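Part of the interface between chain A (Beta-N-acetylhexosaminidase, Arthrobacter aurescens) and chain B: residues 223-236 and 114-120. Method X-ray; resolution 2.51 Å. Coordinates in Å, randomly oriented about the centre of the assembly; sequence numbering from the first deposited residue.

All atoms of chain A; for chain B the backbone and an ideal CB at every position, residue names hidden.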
# COMPACT_ATOMS: atom_id res chain seq x y z
N GLN A 223 -12.12 -7.39 12.63
CA GLN A 223 -13.46 -7.02 12.22
C GLN A 223 -13.47 -5.55 11.86
O GLN A 223 -14.15 -5.13 10.92
CB GLN A 223 -14.48 -7.37 13.31
CG GLN A 223 -14.37 -8.82 13.77
CD GLN A 223 -15.73 -9.50 13.99
OE1 GLN A 223 -16.70 -8.87 14.41
NE2 GLN A 223 -15.79 -10.79 13.69
N ASP A 224 -12.69 -4.77 12.59
CA ASP A 224 -12.55 -3.35 12.30
C ASP A 224 -11.88 -3.10 10.95
O ASP A 224 -12.21 -2.13 10.26
CB ASP A 224 -11.78 -2.65 13.40
CG ASP A 224 -12.67 -2.24 14.54
OD1 ASP A 224 -13.89 -2.11 14.30
OD2 ASP A 224 -12.16 -2.02 15.66
N ASP A 225 -10.97 -3.99 10.57
CA ASP A 225 -10.30 -3.90 9.28
C ASP A 225 -11.30 -4.18 8.16
O ASP A 225 -11.30 -3.50 7.13
CB ASP A 225 -9.14 -4.90 9.19
CG ASP A 225 -8.00 -4.58 10.15
OD1 ASP A 225 -7.31 -5.54 10.56
OD2 ASP A 225 -7.77 -3.38 10.48
N LEU A 226 -12.13 -5.20 8.36
CA LEU A 226 -13.12 -5.55 7.36
C LEU A 226 -14.16 -4.45 7.24
O LEU A 226 -14.55 -4.07 6.15
CB LEU A 226 -13.77 -6.88 7.69
CG LEU A 226 -12.77 -8.03 7.61
CD1 LEU A 226 -13.33 -9.29 8.24
CD2 LEU A 226 -12.39 -8.27 6.18
N ARG A 227 -14.61 -3.93 8.37
CA ARG A 227 -15.55 -2.83 8.36
C ARG A 227 -15.00 -1.72 7.48
O ARG A 227 -15.66 -1.27 6.55
CB ARG A 227 -15.78 -2.30 9.78
CG ARG A 227 -16.55 -3.22 10.68
CD ARG A 227 -17.20 -2.45 11.84
NE ARG A 227 -18.04 -3.31 12.67
CZ ARG A 227 -17.59 -4.05 13.68
NH1 ARG A 227 -16.30 -4.02 14.01
NH2 ARG A 227 -18.42 -4.82 14.38
N GLU A 228 -13.77 -1.31 7.77
CA GLU A 228 -13.09 -0.28 6.99
C GLU A 228 -13.11 -0.58 5.49
O GLU A 228 -13.47 0.26 4.67
CB GLU A 228 -11.65 -0.10 7.48
CG GLU A 228 -10.87 1.01 6.76
CD GLU A 228 -9.46 1.27 7.35
OE1 GLU A 228 -8.96 0.44 8.14
OE2 GLU A 228 -8.84 2.31 7.01
N ILE A 229 -12.74 -1.80 5.13
CA ILE A 229 -12.70 -2.17 3.73
C ILE A 229 -14.08 -2.04 3.11
O ILE A 229 -14.21 -1.54 1.97
CB ILE A 229 -12.19 -3.59 3.57
CG1 ILE A 229 -10.67 -3.62 3.74
CG2 ILE A 229 -12.58 -4.13 2.20
CD1 ILE A 229 -10.12 -4.99 4.03
N VAL A 230 -15.11 -2.48 3.85
CA VAL A 230 -16.50 -2.37 3.42
C VAL A 230 -16.94 -0.92 3.26
O VAL A 230 -17.58 -0.55 2.27
CB VAL A 230 -17.48 -3.13 4.37
CG1 VAL A 230 -18.92 -2.78 4.03
CG2 VAL A 230 -17.28 -4.64 4.29
N ALA A 231 -16.61 -0.08 4.24
CA ALA A 231 -16.91 1.35 4.16
C ALA A 231 -16.13 2.03 3.03
O ALA A 231 -16.67 2.87 2.30
CB ALA A 231 -16.63 2.03 5.48
N PHE A 232 -14.85 1.67 2.89
CA PHE A 232 -14.02 2.21 1.82
C PHE A 232 -14.65 1.86 0.47
O PHE A 232 -14.82 2.74 -0.39
CB PHE A 232 -12.58 1.65 1.94
CG PHE A 232 -11.56 2.34 1.07
CD1 PHE A 232 -11.29 1.88 -0.21
CD2 PHE A 232 -10.82 3.41 1.54
CE1 PHE A 232 -10.32 2.49 -1.01
CE2 PHE A 232 -9.87 4.04 0.74
CZ PHE A 232 -9.62 3.57 -0.53
N ALA A 233 -15.02 0.60 0.28
CA ALA A 233 -15.68 0.19 -0.95
C ALA A 233 -17.04 0.90 -1.17
O ALA A 233 -17.41 1.23 -2.29
CB ALA A 233 -15.86 -1.30 -0.98
N ALA A 234 -17.77 1.13 -0.09
CA ALA A 234 -19.09 1.72 -0.20
C ALA A 234 -19.01 3.19 -0.61
O ALA A 234 -19.87 3.69 -1.36
CB ALA A 234 -19.86 1.55 1.11
N ASP A 235 -17.98 3.88 -0.13
CA ASP A 235 -17.74 5.25 -0.56
C ASP A 235 -17.50 5.31 -2.07
O ASP A 235 -17.79 6.30 -2.72
CB ASP A 235 -16.54 5.86 0.18
CG ASP A 235 -16.90 6.39 1.57
OD1 ASP A 235 -18.12 6.45 1.90
OD2 ASP A 235 -15.95 6.77 2.30
N ARG A 236 -16.91 4.24 -2.60
CA ARG A 236 -16.67 4.08 -4.04
C ARG A 236 -17.73 3.26 -4.81
O ARG A 236 -17.49 2.83 -5.94
CB ARG A 236 -15.24 3.60 -4.30
CG ARG A 236 -14.18 4.65 -3.94
CD ARG A 236 -12.97 4.00 -3.29
NE ARG A 236 -12.02 4.98 -2.78
CZ ARG A 236 -12.10 5.57 -1.59
NH1 ARG A 236 -13.10 5.31 -0.76
NH2 ARG A 236 -11.17 6.44 -1.23
N UNK B 114 -8.14 7.45 12.50
CA UNK B 114 -7.02 7.12 11.59
C UNK B 114 -7.37 6.19 10.43
O UNK B 114 -6.51 5.88 9.60
CB UNK B 114 -5.89 6.47 12.40
N UNK B 115 -8.61 5.71 10.39
CA UNK B 115 -9.05 4.87 9.28
C UNK B 115 -9.29 5.72 8.03
O UNK B 115 -9.50 6.92 8.11
CB UNK B 115 -10.32 4.11 9.66
N UNK B 116 -9.26 5.08 6.87
CA UNK B 116 -9.51 5.77 5.60
C UNK B 116 -11.00 5.76 5.21
O UNK B 116 -11.38 6.40 4.24
CB UNK B 116 -8.68 5.12 4.49
N UNK B 117 -11.82 5.02 5.95
CA UNK B 117 -13.29 5.05 5.80
C UNK B 117 -13.92 4.86 7.18
O UNK B 117 -13.29 4.28 8.06
CB UNK B 117 -13.77 3.97 4.83
N UNK B 118 -15.16 5.35 7.39
CA UNK B 118 -15.68 5.25 8.76
C UNK B 118 -15.92 3.81 9.22
O UNK B 118 -16.58 3.06 8.52
CB UNK B 118 -16.99 6.04 8.87
N UNK B 119 -15.37 3.44 10.37
CA UNK B 119 -15.70 2.18 11.02
C UNK B 119 -16.68 2.32 12.19
O UNK B 119 -16.93 1.35 12.91
CB UNK B 119 -14.41 1.52 11.52
N UNK B 120 -17.18 3.52 12.41
CA UNK B 120 -18.09 3.74 13.53
C UNK B 120 -19.41 4.41 13.14
O UNK B 120 -19.64 4.74 11.97
CB UNK B 120 -17.39 4.59 14.59

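The stretch moves along the helix from Asp225(A) and Glu228(A) to Phe232(A) at position 117, then turns back, so that position 119 lies over Asp224(A), Arg227(A) and Glu228(A). At position 114 nothing of the helix lies within 5.5 Å of the ideal CB, so chain A sets no demand and many side chains would serve. The deposited Leu114(B) makes no contact here.

At position 115 CA-to-CB points toward the helix, and the ideal CB is 3.5 Å from Glu228(A) OE2. Beyond it lie the carboxylates of Asp225(A) and Glu228(A), with Asp224(A) nearby. Such a concentration of negative charge calls for a long cationic side chain, lysine or arginine; an acid would be repelled. The residue is Arg115(B). Its NH1 donates to Asp225(A) OD2 and to Glu228(A) OE1, both at 2.8 Å and nearly linear; because the guanidinium is cationic and the acceptors are carboxylate oxygens, each is also a salt bridge. The two acceptors lie near the guanidinium plane, whereas the backbone O of Asp224(A) lies over one face. Asp224(A) OD2, 4.5 Å from Arg115(B) NH2 and well out of that plane, adds only charge attraction.

Position 116 also directs its CB toward chain A, 3.8 Å from Glu228(A) OE2 and 4.0 Å from Phe232(A) CD2. Its backbone N donates to Glu228(A) OE2 at 2.8 Å, an interaction open to any residue but proline. An acid would sit poorly beside the carboxylate, but a neutral polar or moderately apolar side chain could extend past the aromatic ring. Gln116(B) does so with an extended chi2 (t), bringing OE1 to 3.9 Å from Phe232(A) CE2. Its backbone O accepts from water 1, which also donates to Asp235(A) OD2 and accepts from Arg236(A) NH1, bridging the chains.

Space is tightest at position 117. The ideal CB, pointing toward the helix, is 3.2 Å from Phe232(A) N, 3.5 Å from Ala231(A) CB and 3.7 Å from Glu228(A) O. With backbone this close, a small residue is favoured; phi/psi of -146/155 is extended and does not require glycine. Ala117(B) fits, its methyl packing on Ala231(A) CB and lying 3.9 Å from Phe232(A) CB, at the edge of the ring.

Position 118 turns its CB away, 5.3 Å from Ala231(A) CB, so several side chains would be tolerated. Its phi of -67° also suits proline, and the preceding residue is in the extended conformation that proline favours. Pro118(B) places CD 4.1 Å from Ala231(A) CB, while its backbone O approaches that same CB at 3.2 Å.

At position 119 CA-to-CB runs sideways, with the ideal CB 4.4 Å from both Arg227(A) CB and Asp224(A) O. A medium-sized apolar side chain could cover this patch. Val119(B), with chi1 m, directs CG1 to 3.5 Å from Glu228(A) N, 3.6 Å from Glu228(A) CB and 4.1 Å from Arg227(A) CB.

Position 120 points away into space that chain A leaves open, and its identity cannot be inferred from the helix. Val120(B) is poorly ordered.

Chain B, residues 114-120: LRQAPVV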
# COMPACT_ATOMS: atom_id res chain seq x y z
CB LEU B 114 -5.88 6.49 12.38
CG LEU B 114 -5.42 7.36 13.55
CD1 LEU B 114 -4.43 6.62 14.42
CD2 LEU B 114 -4.83 8.63 12.99
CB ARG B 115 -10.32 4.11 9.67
CG ARG B 115 -10.17 3.26 10.91
CD ARG B 115 -9.55 1.90 10.60
NE ARG B 115 -9.38 1.09 11.81
CZ ARG B 115 -8.96 -0.17 11.80
NH1 ARG B 115 -8.68 -0.77 10.65
NH2 ARG B 115 -8.83 -0.84 12.94
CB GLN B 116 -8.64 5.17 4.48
CG GLN B 116 -7.12 5.26 4.75
CD GLN B 116 -6.27 4.64 3.63
OE1 GLN B 116 -6.46 4.93 2.44
NE2 GLN B 116 -5.34 3.77 4.01
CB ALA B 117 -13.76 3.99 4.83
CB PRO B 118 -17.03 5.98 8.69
CG PRO B 118 -17.01 6.74 7.39
CD PRO B 118 -16.12 5.97 6.46
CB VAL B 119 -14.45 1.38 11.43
CG1 VAL B 119 -13.55 1.17 10.20
CG2 VAL B 119 -13.73 2.06 12.58
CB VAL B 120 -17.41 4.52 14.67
CG1 VAL B 120 -16.31 3.66 15.30
CG2 VAL B 120 -16.84 5.84 14.16
O HOH W 1 -13.28 6.28 2.03
O HOH W 2 -10.32 7.94 1.48
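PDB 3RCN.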